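Local structure of fatty acyl CoA synthetase FADD13 (FATTY-ACYL-CoA SYNTHETASE) (Mycobacterium tuberculosis, 3R44) at residues L73-S78 with V118-A123; I110-G115 with D137-V142; K186-T191 with K374-R379; M344-A349 with V365-D370. The protein belongs to the ANL superfamily of AMP-binding enzymes, pairing a large N-terminal part with a smaller C-terminal domain. All coordinates share one frame; numbering follows the deposited sequence.

Contact 1 of 4, residues L73-S78 with V118-A123; sequences LLMPNS and VVIYGA
L73 and I120 lie side by side on one face of a parallel sheet, and M75, just past the strand, folds back against I120. M75 has CG between its backbone N and carbonyl carbon (chi1 61°). The chain then bends at its end, and M75 CE comes back to lie 3.5 Å from I120 CG2. L73 points the same way as I120, with L73 CD2 4.1 Å from I120 CB. L74 and Y121 pair on the other face. There the touch is only at their bases, L74 CB to Y121 CB at 4.3 Å, because the Y121 ring leads away.

Farther out, the backbone carries the polar edge. L74 N gives a nearly straight hydrogen bond to I120 O, 2.8 Å long. M75 CE also presses on this oxygen, so one carbonyl meets both a donor and a methyl group. L74 O accepts from G122 N at 2.8 Å, and Y121 CA makes a CA-H...O contact with the same L74 O at 3.1 Å. At the end of the strands G122 has no side chain, and P76 CD lies 3.9 Å from G122 CA.

Strand 70-74 runs between strands 94-97 and 118-121. Helix 79-91 covers L73, I120 and M75 through F81 and L84. Helix 126-134 covers the L74 face with V128 and I129.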
loop_
_atom_site.group_PDB
_atom_site.type_symbol
_atom_site.label_atom_id
_atom_site.label_comp_id
_atom_site.label_asym_id
_atom_site.label_seq_id
_atom_site.Cartn_x
_atom_site.Cartn_y
_atom_site.Cartn_z
ATOM N N LEU A 73 -5.328 15.171 -4.840
ATOM C CA LEU A 73 -5.532 15.349 -3.396
ATOM C C LEU A 73 -4.196 15.240 -2.717
ATOM O O LEU A 73 -3.584 14.166 -2.717
ATOM C CB LEU A 73 -6.525 14.324 -2.836
ATOM C CG LEU A 73 -7.929 14.310 -3.456
ATOM C CD1 LEU A 73 -8.716 13.093 -2.893
ATOM C CD2 LEU A 73 -8.637 15.618 -3.224
ATOM N N LEU A 74 -3.722 16.359 -2.180
ATOM C CA LEU A 74 -2.420 16.407 -1.481
ATOM C C LEU A 74 -2.608 16.989 -0.081
ATOM O O LEU A 74 -2.450 18.200 0.141
ATOM C CB LEU A 74 -1.451 17.272 -2.318
ATOM C CG LEU A 74 0.025 17.373 -1.956
ATOM C CD1 LEU A 74 0.707 15.953 -2.006
ATOM C CD2 LEU A 74 0.808 18.403 -2.807
ATOM N N MET A 75 -3.035 16.140 0.845
ATOM C CA MET A 75 -3.497 16.629 2.114
ATOM C C MET A 75 -3.410 15.570 3.209
ATOM O O MET A 75 -3.289 14.373 2.941
ATOM C CB MET A 75 -4.944 17.133 2.011
ATOM C CG MET A 75 -5.913 16.057 1.607
ATOM S SD MET A 75 -7.511 16.731 1.008
ATOM C CE MET A 75 -7.074 17.080 -0.653
ATOM N N PRO A 76 -3.500 16.037 4.449
ATOM C CA PRO A 76 -3.496 15.136 5.570
ATOM C C PRO A 76 -4.758 14.343 5.651
ATOM O O PRO A 76 -5.798 14.699 5.051
ATOM C CB PRO A 76 -3.475 16.055 6.777
ATOM C CG PRO A 76 -3.844 17.335 6.339
ATOM C CD PRO A 76 -3.509 17.445 4.892
ATOM N N ASN A 77 -4.689 13.272 6.407
ATOM C CA ASN A 77 -5.912 12.495 6.661
ATOM C C ASN A 77 -6.962 13.392 7.325
ATOM O O ASN A 77 -6.670 14.141 8.288
ATOM C CB ASN A 77 -5.590 11.340 7.609
ATOM C CG ASN A 77 -4.902 10.208 6.918
ATOM O OD1 ASN A 77 -4.265 10.390 5.868
ATOM N ND2 ASN A 77 -4.995 9.029 7.505
ATOM N N SER A 78 -8.191 13.279 6.847
ATOM C CA SER A 78 -9.302 14.072 7.362
ATOM C C SER A 78 -10.576 13.523 6.750
ATOM O O SER A 78 -10.540 12.757 5.765
ATOM C CB SER A 78 -9.157 15.567 6.979
ATOM O OG SER A 78 -9.239 15.716 5.567
ATOM N N VAL A 118 -7.661 20.026 -11.094
ATOM C CA VAL A 118 -7.828 20.732 -9.845
ATOM C C VAL A 118 -6.896 20.086 -8.870
ATOM O O VAL A 118 -6.778 18.863 -8.873
ATOM C CB VAL A 118 -9.300 20.615 -9.356
ATOM C CG1 VAL A 118 -9.468 21.069 -7.901
ATOM C CG2 VAL A 118 -10.236 21.435 -10.311
ATOM N N VAL A 119 -6.232 20.891 -8.065
ATOM C CA VAL A 119 -5.354 20.384 -7.018
ATOM C C VAL A 119 -5.849 20.903 -5.683
ATOM O O VAL A 119 -5.963 22.118 -5.496
ATOM C CB VAL A 119 -3.900 20.799 -7.261
ATOM C CG1 VAL A 119 -3.008 20.344 -6.091
ATOM C CG2 VAL A 119 -3.449 20.186 -8.653
ATOM N N ILE A 120 -6.196 19.983 -4.794
ATOM C CA ILE A 120 -6.653 20.349 -3.449
ATOM C C ILE A 120 -5.542 19.985 -2.459
ATOM O O ILE A 120 -5.161 18.806 -2.381
ATOM C CB ILE A 120 -7.979 19.692 -3.095
ATOM C CG1 ILE A 120 -9.065 20.082 -4.116
ATOM C CG2 ILE A 120 -8.402 20.159 -1.676
ATOM C CD1 ILE A 120 -10.305 19.388 -3.929
ATOM N N TYR A 121 -5.009 20.976 -1.738
ATOM C CA TYR A 121 -3.873 20.741 -0.876
ATOM C C TYR A 121 -4.008 21.234 0.533
ATOM O O TYR A 121 -4.635 22.278 0.838
ATOM C CB TYR A 121 -2.602 21.296 -1.495
ATOM C CG TYR A 121 -2.559 22.799 -1.612
ATOM C CD1 TYR A 121 -1.931 23.586 -0.638
ATOM C CD2 TYR A 121 -3.152 23.432 -2.680
ATOM C CE1 TYR A 121 -1.890 24.965 -0.764
ATOM C CE2 TYR A 121 -3.134 24.796 -2.800
ATOM C CZ TYR A 121 -2.504 25.554 -1.862
ATOM O OH TYR A 121 -2.502 26.927 -2.066
ATOM N N GLY A 122 -3.361 20.479 1.404
ATOM C CA GLY A 122 -3.368 20.760 2.804
ATOM C C GLY A 122 -2.304 21.754 3.125
ATOM O O GLY A 122 -1.364 21.972 2.345
ATOM N N ALA A 123 -2.439 22.363 4.298
ATOM C CA ALA A 123 -1.492 23.350 4.745
ATOM C C ALA A 123 -0.040 22.820 4.846
ATOM O O ALA A 123 0.898 23.512 4.397
ATOM C CB ALA A 123 -1.994 24.027 6.097
#

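Contact 2 of 4, residues I110-G115 with D137-V142; sequences ILSDSG and DPPGTV
Helix 104-114 ends in a Schellman motif, and its last turn packs L111, S112 and G115 against P139 and T141 of a surface loop. G115 is the C-prime residue, with positive phi (63°). In the motif S116 N bonds L111 O, and G115 N reaches S112 O weakly.

The P139 ring fits against the last turn of the helix. P139 CG lies 3.9 Å from L111 CB, and P139 CB lies 3.8 Å from S112 OG. L111 thus touches the loop with its base, while the rest of its side chain packs on V119 and I98. Water 1 sits between S112 OG and G140 N, 3.3 Å from each. Its link to G140 N is weak.

T141 OG1 lies between the backbone N and carbonyl carbon of its own residue (chi1 57°). T141 OG1 comes to 3.1 Å from G115 C, and it hydrogen-bonds S116 O just beyond. T141 CG2 lies beside G115 CA at 3.8 Å.

Inside the helix end, S114 OG bonds I110 O at 2.8 Å. S114 N reaches the same oxygen from the opposite face of the carbonyl plane. On the loop side, P139 to V142 form a type I beta turn closed by a weak bond. A glycine at C-prime is typical of the Schellman helix end, and here the type I turn packs directly on it.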
loop_
_atom_site.group_PDB
_atom_site.type_symbol
_atom_site.label_atom_id
_atom_site.label_comp_id
_atom_site.label_asym_id
_atom_site.label_seq_id
_atom_site.Cartn_x
_atom_site.Cartn_y
_atom_site.Cartn_z
ATOM N N ILE A 110 3.623 13.947 -11.334
ATOM C CA ILE A 110 2.338 13.295 -11.155
ATOM C C ILE A 110 1.200 14.131 -11.661
ATOM O O ILE A 110 0.312 13.608 -12.355
ATOM C CB ILE A 110 2.100 12.934 -9.652
ATOM C CG1 ILE A 110 3.068 11.816 -9.294
ATOM C CG2 ILE A 110 0.654 12.552 -9.381
ATOM C CD1 ILE A 110 3.047 11.417 -7.706
ATOM N N LEU A 111 1.231 15.436 -11.327
ATOM C CA LEU A 111 0.221 16.380 -11.817
ATOM C C LEU A 111 0.196 16.484 -13.314
ATOM O O LEU A 111 -0.881 16.527 -13.879
ATOM C CB LEU A 111 0.362 17.756 -11.161
ATOM C CG LEU A 111 0.171 17.826 -9.640
ATOM C CD1 LEU A 111 0.445 19.256 -9.215
ATOM C CD2 LEU A 111 -1.283 17.421 -9.221
ATOM N N SER A 112 1.365 16.511 -13.955
ATOM C CA SER A 112 1.444 16.528 -15.405
ATOM C C SER A 112 1.029 15.254 -16.019
ATOM O O SER A 112 0.325 15.248 -17.026
ATOM C CB SER A 112 2.865 16.748 -15.907
ATOM O OG SER A 112 3.303 18.012 -15.539
ATOM N N ASP A 113 1.521 14.146 -15.479
ATOM C CA ASP A 113 1.201 12.874 -16.040
ATOM C C ASP A 113 -0.307 12.549 -15.968
ATOM O O ASP A 113 -0.885 11.977 -16.920
ATOM C CB ASP A 113 1.975 11.751 -15.348
ATOM C CG ASP A 113 1.792 10.377 -16.054
ATOM O OD1 ASP A 113 2.544 10.094 -17.017
ATOM O OD2 ASP A 113 0.953 9.572 -15.629
ATOM N N SER A 114 -0.916 12.859 -14.834
ATOM C CA SER A 114 -2.314 12.597 -14.611
ATOM C C SER A 114 -3.210 13.565 -15.339
ATOM O O SER A 114 -4.399 13.278 -15.498
ATOM C CB SER A 114 -2.671 12.634 -13.137
ATOM O OG SER A 114 -2.416 13.906 -12.571
ATOM N N GLY A 115 -2.666 14.717 -15.707
ATOM C CA GLY A 115 -3.426 15.790 -16.341
ATOM C C GLY A 115 -4.501 16.299 -15.397
ATOM O O GLY A 115 -5.644 16.655 -15.846
ATOM N N ASP A 137 6.797 27.161 -16.203
ATOM C CA ASP A 137 5.665 26.472 -16.825
ATOM C C ASP A 137 5.127 25.373 -15.874
ATOM O O ASP A 137 5.491 24.199 -16.001
ATOM C CB ASP A 137 6.073 25.857 -18.181
ATOM C CG ASP A 137 6.449 26.899 -19.211
ATOM O OD1 ASP A 137 5.538 27.431 -19.878
ATOM O OD2 ASP A 137 7.659 27.174 -19.348
ATOM N N PRO A 138 4.279 25.757 -14.896
ATOM C CA PRO A 138 3.708 24.710 -14.021
ATOM C C PRO A 138 2.845 23.708 -14.833
ATOM O O PRO A 138 2.571 23.963 -16.003
ATOM C CB PRO A 138 2.858 25.494 -13.002
ATOM C CG PRO A 138 3.228 26.941 -13.163
ATOM C CD PRO A 138 3.783 27.111 -14.567
ATOM N N PRO A 139 2.447 22.559 -14.231
ATOM C CA PRO A 139 1.628 21.545 -14.918
ATOM C C PRO A 139 0.434 22.186 -15.569
ATOM O O PRO A 139 -0.381 22.799 -14.858
ATOM C CB PRO A 139 1.191 20.628 -13.782
ATOM C CG PRO A 139 2.356 20.723 -12.821
ATOM C CD PRO A 139 2.855 22.117 -12.883
ATOM N N GLY A 140 0.354 22.103 -16.900
ATOM C CA GLY A 140 -0.500 23.002 -17.657
ATOM C C GLY A 140 -1.991 22.730 -17.616
ATOM O O GLY A 140 -2.786 23.592 -18.008
ATOM N N THR A 141 -2.361 21.524 -17.188
ATOM C CA THR A 141 -3.751 21.105 -17.063
ATOM C C THR A 141 -4.426 21.670 -15.801
ATOM O O THR A 141 -5.646 21.700 -15.737
ATOM C CB THR A 141 -3.852 19.545 -17.063
ATOM O OG1 THR A 141 -3.037 19.011 -15.999
ATOM C CG2 THR A 141 -3.370 18.969 -18.414
ATOM N N VAL A 142 -3.639 22.083 -14.799
ATOM C CA VAL A 142 -4.202 22.533 -13.520
ATOM C C VAL A 142 -4.824 23.924 -13.693
ATOM O O VAL A 142 -4.122 24.881 -13.925
ATOM C CB VAL A 142 -3.183 22.554 -12.382
ATOM C CG1 VAL A 142 -3.870 22.977 -11.101
ATOM C CG2 VAL A 142 -2.509 21.118 -12.187
HETATM O O HOH W 1 2.401 19.821 -18.130
#

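Contact 3 of 4, residues K186-T191 with K374-R379; sequences KGVVHT and KEYWNR
The tight part of this contact lies where G187, V188 and V189 meet Y376 and W377. W377 N donates to G187 O at 2.7 Å, in the plane of the carbonyl. V189 CG2 rests 3.7 Å from W377 CB, and it also meets the edge of the indole. W377 has CG anti to its backbone N (chi1 180°), and the ring packs on I175 and Y177 of strand 172-178.

On the other face the Y376 ring is held from two directions. V188 CG2 lies 3.9 Å from Y376 CE1, at the ring edge. K186 CD stands 3.8 Å from the Y376 ring centroid, 10° off the normal, as a CH-pi contact. The bend at chi3 (-81°) keeps K186 CE over the same face. The ammonium is farther off, so any cation-pi attraction is weak at most. Y376 OH bonds E319.

The partly exposed side is R379 and K374. R379 NH1 comes to 3.6 Å from K186 CA, and its ion pair with D113 is long. K374 NZ bonds N172 and D170. T191, itself buried, still packs closely on K374, T191 CG2 to K374 CE at 3.5 Å, the side chains crossing at about a right angle.

V189 N bonds E375 O, and K374 N bonds V189 O. A short, weakly bonded antiparallel strand at about 375-376 thus adds to strand 186-191, which forms a hairpin with 172-178. In this superfamily the hairpin connection carries the glycine-rich signature loop.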
loop_
_atom_site.group_PDB
_atom_site.type_symbol
_atom_site.label_atom_id
_atom_site.label_comp_id
_atom_site.label_asym_id
_atom_site.label_seq_id
_atom_site.Cartn_x
_atom_site.Cartn_y
_atom_site.Cartn_z
ATOM N N LYS A 186 4.470 5.137 -12.574
ATOM C CA LYS A 186 3.330 4.927 -13.466
ATOM C C LYS A 186 2.080 5.119 -12.650
ATOM O O LYS A 186 2.027 4.768 -11.457
ATOM C CB LYS A 186 3.253 3.503 -14.026
ATOM C CG LYS A 186 4.427 3.038 -14.793
ATOM C CD LYS A 186 4.260 1.545 -15.112
ATOM C CE LYS A 186 4.655 0.648 -13.907
ATOM N NZ LYS A 186 6.096 0.781 -13.531
ATOM N N GLY A 187 1.056 5.650 -13.299
ATOM C CA GLY A 187 -0.219 5.837 -12.652
ATOM C C GLY A 187 -1.079 4.646 -12.788
ATOM O O GLY A 187 -1.409 4.220 -13.905
ATOM N N VAL A 188 -1.459 4.092 -11.653
ATOM C CA VAL A 188 -2.297 2.900 -11.615
ATOM C C VAL A 188 -3.792 3.314 -11.584
ATOM O O VAL A 188 -4.214 3.997 -10.639
ATOM C CB VAL A 188 -1.963 2.071 -10.384
ATOM C CG1 VAL A 188 -2.915 0.854 -10.271
ATOM C CG2 VAL A 188 -0.496 1.625 -10.427
ATOM N N VAL A 189 -4.564 2.975 -12.628
ATOM C CA VAL A 189 -5.956 3.404 -12.759
ATOM C C VAL A 189 -6.876 2.364 -12.143
ATOM O O VAL A 189 -6.885 1.225 -12.589
ATOM C CB VAL A 189 -6.386 3.647 -14.245
ATOM C CG1 VAL A 189 -7.869 4.133 -14.306
ATOM C CG2 VAL A 189 -5.378 4.636 -14.916
ATOM N N HIS A 190 -7.608 2.746 -11.107
ATOM C CA HIS A 190 -8.684 1.908 -10.560
ATOM C C HIS A 190 -10.065 2.481 -10.882
ATOM O O HIS A 190 -10.221 3.655 -11.130
ATOM C CB HIS A 190 -8.497 1.658 -9.055
ATOM C CG HIS A 190 -7.438 0.638 -8.757
ATOM N ND1 HIS A 190 -7.637 -0.714 -8.959
ATOM C CD2 HIS A 190 -6.134 0.777 -8.396
ATOM C CE1 HIS A 190 -6.512 -1.356 -8.720
ATOM N NE2 HIS A 190 -5.586 -0.478 -8.364
ATOM N N THR A 191 -11.055 1.613 -10.833
ATOM C CA THR A 191 -12.409 1.913 -11.222
ATOM C C THR A 191 -13.344 1.662 -10.019
ATOM O O THR A 191 -12.909 1.232 -8.912
ATOM C CB THR A 191 -12.846 0.998 -12.360
ATOM O OG1 THR A 191 -12.767 -0.372 -11.892
ATOM C CG2 THR A 191 -11.986 1.267 -13.659
ATOM N N LYS A 374 -7.341 -1.275 -14.096
ATOM C CA LYS A 374 -7.816 -1.239 -15.465
ATOM C C LYS A 374 -6.646 -1.120 -16.447
ATOM O O LYS A 374 -6.610 -1.786 -17.508
ATOM C CB LYS A 374 -8.772 -0.061 -15.678
ATOM C CG LYS A 374 -9.124 0.143 -17.164
ATOM C CD LYS A 374 -9.816 1.483 -17.443
ATOM C CE LYS A 374 -11.257 1.438 -17.114
ATOM N NZ LYS A 374 -11.973 2.683 -17.586
ATOM N N GLU A 375 -5.715 -0.241 -16.115
ATOM C CA GLU A 375 -4.592 0.054 -16.987
ATOM C C GLU A 375 -3.596 0.924 -16.220
ATOM O O GLU A 375 -3.933 1.483 -15.171
ATOM C CB GLU A 375 -5.089 0.823 -18.193
ATOM C CG GLU A 375 -5.538 2.241 -17.851
ATOM C CD GLU A 375 -6.414 2.891 -18.919
ATOM O OE1 GLU A 375 -6.984 2.186 -19.770
ATOM O OE2 GLU A 375 -6.547 4.134 -18.856
ATOM N N TYR A 376 -2.388 1.043 -16.744
ATOM C CA TYR A 376 -1.518 2.133 -16.332
ATOM C C TYR A 376 -1.867 3.352 -17.173
ATOM O O TYR A 376 -2.055 3.245 -18.385
ATOM C CB TYR A 376 -0.061 1.749 -16.533
ATOM C CG TYR A 376 0.459 0.651 -15.671
ATOM C CD1 TYR A 376 0.599 0.832 -14.283
ATOM C CD2 TYR A 376 0.857 -0.586 -16.234
ATOM C CE1 TYR A 376 1.098 -0.168 -13.506
ATOM C CE2 TYR A 376 1.369 -1.579 -15.450
ATOM C CZ TYR A 376 1.488 -1.368 -14.102
ATOM O OH TYR A 376 1.983 -2.347 -13.301
ATOM N N TRP A 377 -2.023 4.493 -16.513
ATOM C CA TRP A 377 -2.533 5.672 -17.145
ATOM C C TRP A 377 -1.689 6.121 -18.346
ATOM O O TRP A 377 -0.486 6.339 -18.198
ATOM C CB TRP A 377 -2.609 6.786 -16.103
ATOM C CG TRP A 377 -3.127 8.106 -16.618
ATOM C CD1 TRP A 377 -2.398 9.217 -16.785
ATOM C CD2 TRP A 377 -4.486 8.479 -16.933
ATOM N NE1 TRP A 377 -3.163 10.232 -17.250
ATOM C CE2 TRP A 377 -4.464 9.823 -17.307
ATOM C CE3 TRP A 377 -5.704 7.806 -16.930
ATOM C CZ2 TRP A 377 -5.608 10.500 -17.760
ATOM C CZ3 TRP A 377 -6.851 8.477 -17.337
ATOM C CH2 TRP A 377 -6.809 9.800 -17.726
ATOM N N ASN A 378 -2.339 6.249 -19.508
ATOM C CA ASN A 378 -1.683 6.635 -20.779
ATOM C C ASN A 378 -0.454 5.811 -21.112
ATOM O O ASN A 378 0.449 6.284 -21.812
ATOM C CB ASN A 378 -1.388 8.128 -20.766
ATOM C CG ASN A 378 -2.642 8.934 -20.742
ATOM O OD1 ASN A 378 -3.704 8.411 -21.034
ATOM N ND2 ASN A 378 -2.545 10.177 -20.368
ATOM N N ARG A 379 -0.446 4.568 -20.626
ATOM C CA ARG A 379 0.591 3.585 -20.913
ATOM C C ARG A 379 0.040 2.242 -21.392
ATOM O O ARG A 379 0.172 1.240 -20.677
ATOM C CB ARG A 379 1.537 3.423 -19.724
ATOM C CG ARG A 379 2.280 4.722 -19.435
ATOM C CD ARG A 379 3.285 4.594 -18.324
ATOM N NE ARG A 379 4.234 5.732 -18.358
ATOM C CZ ARG A 379 4.212 6.773 -17.530
ATOM N NH1 ARG A 379 3.358 6.818 -16.537
ATOM N NH2 ARG A 379 5.061 7.775 -17.674
#

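Contact 4 of 4, residues M344-A349 with V365-D370; sequences MFTDVA and VVIKSD
S369 has OG anti to its backbone N (chi1 -175°), which sets the hydroxyl on F345 O. S369 OG donates to F345 O at 2.6 Å. F345 O also accepts a hydrogen bond from water 2, 2.7 Å away, and that water accepts from D370 N. Two donors therefore grip this carbonyl where the strands part.

V366 CG2 sits between its backbone N and carbonyl carbon and touches the partner strand, 4.0 Å from A349 CB and 3.5 Å from A349 O. V348, on the opposite face, meets V365 at a slant, V348 CG1 to V365 CG1 4.0 Å.

The backbone forms an antiparallel ladder. D347 and K368 are a hydrogen-bonded pair: D347 N to K368 O and K368 N to D347 O are both 2.9 Å. A349 and V366 are another; V366 N reaches A349 O at 2.8 Å from above the carbonyl plane.

Strand 364-369 lies between strands 346-351 and 391-394. W391 of the latter covers the face of D347, A349, V366 and K368, and I357 of strand 357-358 adds to it. K368 NZ bonds N389 O. F345 rests on S200 and S204 of helix 192-205.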
loop_
_atom_site.group_PDB
_atom_site.type_symbol
_atom_site.label_atom_id
_atom_site.label_comp_id
_atom_site.label_asym_id
_atom_site.label_seq_id
_atom_site.Cartn_x
_atom_site.Cartn_y
_atom_site.Cartn_z
ATOM N N MET A 344 -11.126 -13.834 -0.891
ATOM C CA MET A 344 -12.335 -13.972 -1.670
ATOM C C MET A 344 -12.198 -13.080 -2.848
ATOM O O MET A 344 -11.628 -12.002 -2.770
ATOM C CB MET A 344 -13.621 -13.607 -0.913
ATOM C CG MET A 344 -14.048 -14.613 0.009
ATOM S SD MET A 344 -14.241 -16.276 -0.672
ATOM C CE MET A 344 -15.675 -16.129 -1.720
ATOM N N PHE A 345 -12.688 -13.551 -3.975
ATOM C CA PHE A 345 -12.717 -12.772 -5.228
ATOM C C PHE A 345 -11.341 -12.542 -5.862
ATOM O O PHE A 345 -11.222 -11.714 -6.755
ATOM C CB PHE A 345 -13.471 -11.446 -5.048
ATOM C CG PHE A 345 -14.808 -11.612 -4.403
ATOM C CD1 PHE A 345 -15.766 -12.418 -4.998
ATOM C CD2 PHE A 345 -15.086 -11.019 -3.186
ATOM C CE1 PHE A 345 -17.030 -12.637 -4.372
ATOM C CE2 PHE A 345 -16.334 -11.214 -2.568
ATOM C CZ PHE A 345 -17.295 -12.037 -3.141
ATOM N N THR A 346 -10.340 -13.289 -5.404
ATOM C CA THR A 346 -8.967 -13.157 -5.923
ATOM C C THR A 346 -8.398 -14.540 -6.209
ATOM O O THR A 346 -8.521 -15.461 -5.377
ATOM C CB THR A 346 -8.024 -12.360 -4.966
ATOM O OG1 THR A 346 -6.953 -11.752 -5.713
ATOM C CG2 THR A 346 -7.411 -13.254 -3.913
ATOM N N ASP A 347 -7.787 -14.714 -7.393
ATOM C CA ASP A 347 -7.014 -15.913 -7.618
ATOM C C ASP A 347 -5.537 -15.529 -7.636
ATOM O O ASP A 347 -5.151 -14.506 -8.204
ATOM C CB ASP A 347 -7.360 -16.629 -8.932
ATOM C CG ASP A 347 -8.835 -17.097 -9.016
ATOM O OD1 ASP A 347 -9.503 -17.223 -7.978
ATOM O OD2 ASP A 347 -9.342 -17.365 -10.132
ATOM N N VAL A 348 -4.691 -16.328 -7.022
ATOM C CA VAL A 348 -3.256 -15.980 -6.923
ATOM C C VAL A 348 -2.492 -17.202 -7.314
ATOM O O VAL A 348 -2.870 -18.287 -6.896
ATOM C CB VAL A 348 -2.863 -15.585 -5.472
ATOM C CG1 VAL A 348 -1.325 -15.343 -5.371
ATOM C CG2 VAL A 348 -3.747 -14.401 -4.946
ATOM N N ALA A 349 -1.464 -17.088 -8.152
ATOM C CA ALA A 349 -0.735 -18.260 -8.591
ATOM C C ALA A 349 0.706 -17.819 -8.825
ATOM O O ALA A 349 1.041 -16.646 -8.545
ATOM C CB ALA A 349 -1.366 -18.882 -9.912
ATOM N N VAL A 365 4.785 -14.113 -8.833
ATOM C CA VAL A 365 3.446 -14.034 -8.306
ATOM C C VAL A 365 2.531 -13.402 -9.357
ATOM O O VAL A 365 2.860 -12.328 -9.961
ATOM C CB VAL A 365 3.383 -13.299 -6.994
ATOM C CG1 VAL A 365 1.894 -13.248 -6.496
ATOM C CG2 VAL A 365 4.319 -14.018 -5.901
ATOM N N VAL A 366 1.425 -14.095 -9.655
ATOM C CA VAL A 366 0.457 -13.529 -10.610
ATOM C C VAL A 366 -0.936 -13.497 -9.964
ATOM O O VAL A 366 -1.253 -14.346 -9.110
ATOM C CB VAL A 366 0.435 -14.233 -11.957
ATOM C CG1 VAL A 366 1.708 -13.971 -12.747
ATOM C CG2 VAL A 366 0.167 -15.713 -11.831
ATOM N N ILE A 367 -1.751 -12.517 -10.349
ATOM C CA ILE A 367 -3.073 -12.334 -9.735
ATOM C C ILE A 367 -4.123 -12.256 -10.830
ATOM O O ILE A 367 -3.903 -11.538 -11.846
ATOM C CB ILE A 367 -3.086 -11.026 -8.894
ATOM C CG1 ILE A 367 -1.981 -11.054 -7.801
ATOM C CG2 ILE A 367 -4.494 -10.756 -8.304
ATOM C CD1 ILE A 367 -1.805 -9.728 -6.941
ATOM N N LYS A 368 -5.278 -12.885 -10.643
ATOM C CA LYS A 368 -6.436 -12.760 -11.581
ATOM C C LYS A 368 -7.636 -12.398 -10.712
ATOM O O LYS A 368 -7.932 -13.095 -9.758
ATOM C CB LYS A 368 -6.703 -14.046 -12.364
ATOM C CG LYS A 368 -7.904 -13.951 -13.303
ATOM C CD LYS A 368 -7.982 -15.197 -14.221
ATOM C CE LYS A 368 -7.240 -14.936 -15.507
ATOM N NZ LYS A 368 -7.475 -16.017 -16.521
ATOM N N SER A 369 -8.281 -11.255 -10.997
ATOM C CA SER A 369 -9.255 -10.718 -10.094
ATOM C C SER A 369 -9.807 -9.421 -10.647
ATOM O O SER A 369 -9.078 -8.668 -11.291
ATOM C CB SER A 369 -8.617 -10.351 -8.745
ATOM O OG SER A 369 -9.574 -9.918 -7.776
ATOM N N ASP A 370 -11.058 -9.130 -10.337
ATOM C CA ASP A 370 -11.621 -7.792 -10.607
ATOM C C ASP A 370 -11.025 -6.663 -9.727
ATOM O O ASP A 370 -11.290 -5.492 -9.996
ATOM C CB ASP A 370 -13.140 -7.797 -10.395
ATOM C CG ASP A 370 -13.893 -8.508 -11.483
ATOM O OD1 ASP A 370 -13.329 -8.616 -12.581
ATOM O OD2 ASP A 370 -15.064 -8.901 -11.250
HETATM O O HOH W 2 -12.712 -10.827 -8.782
#

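From the N terminus, contact 1 opens on strand 70-74. Contact 2 opens on helix 104-114 before contact 1 closes at 118-123, and closes later at 137-142, so the two loops cross. They touch through V119, which packs on L111 and V142. Contact 3 then opens at 186-191 and closes only at 374-379. Contact 4 opens and closes within that long span, ending just before the second segment of contact 3. Contacts 2 and 3 also meet: D113 and S114 approach W377 and R379, joining the helix end to the three-stranded sheet. Contact 4 belongs to a separate antiparallel sheet, its centre about 33 Å from that of contact 1.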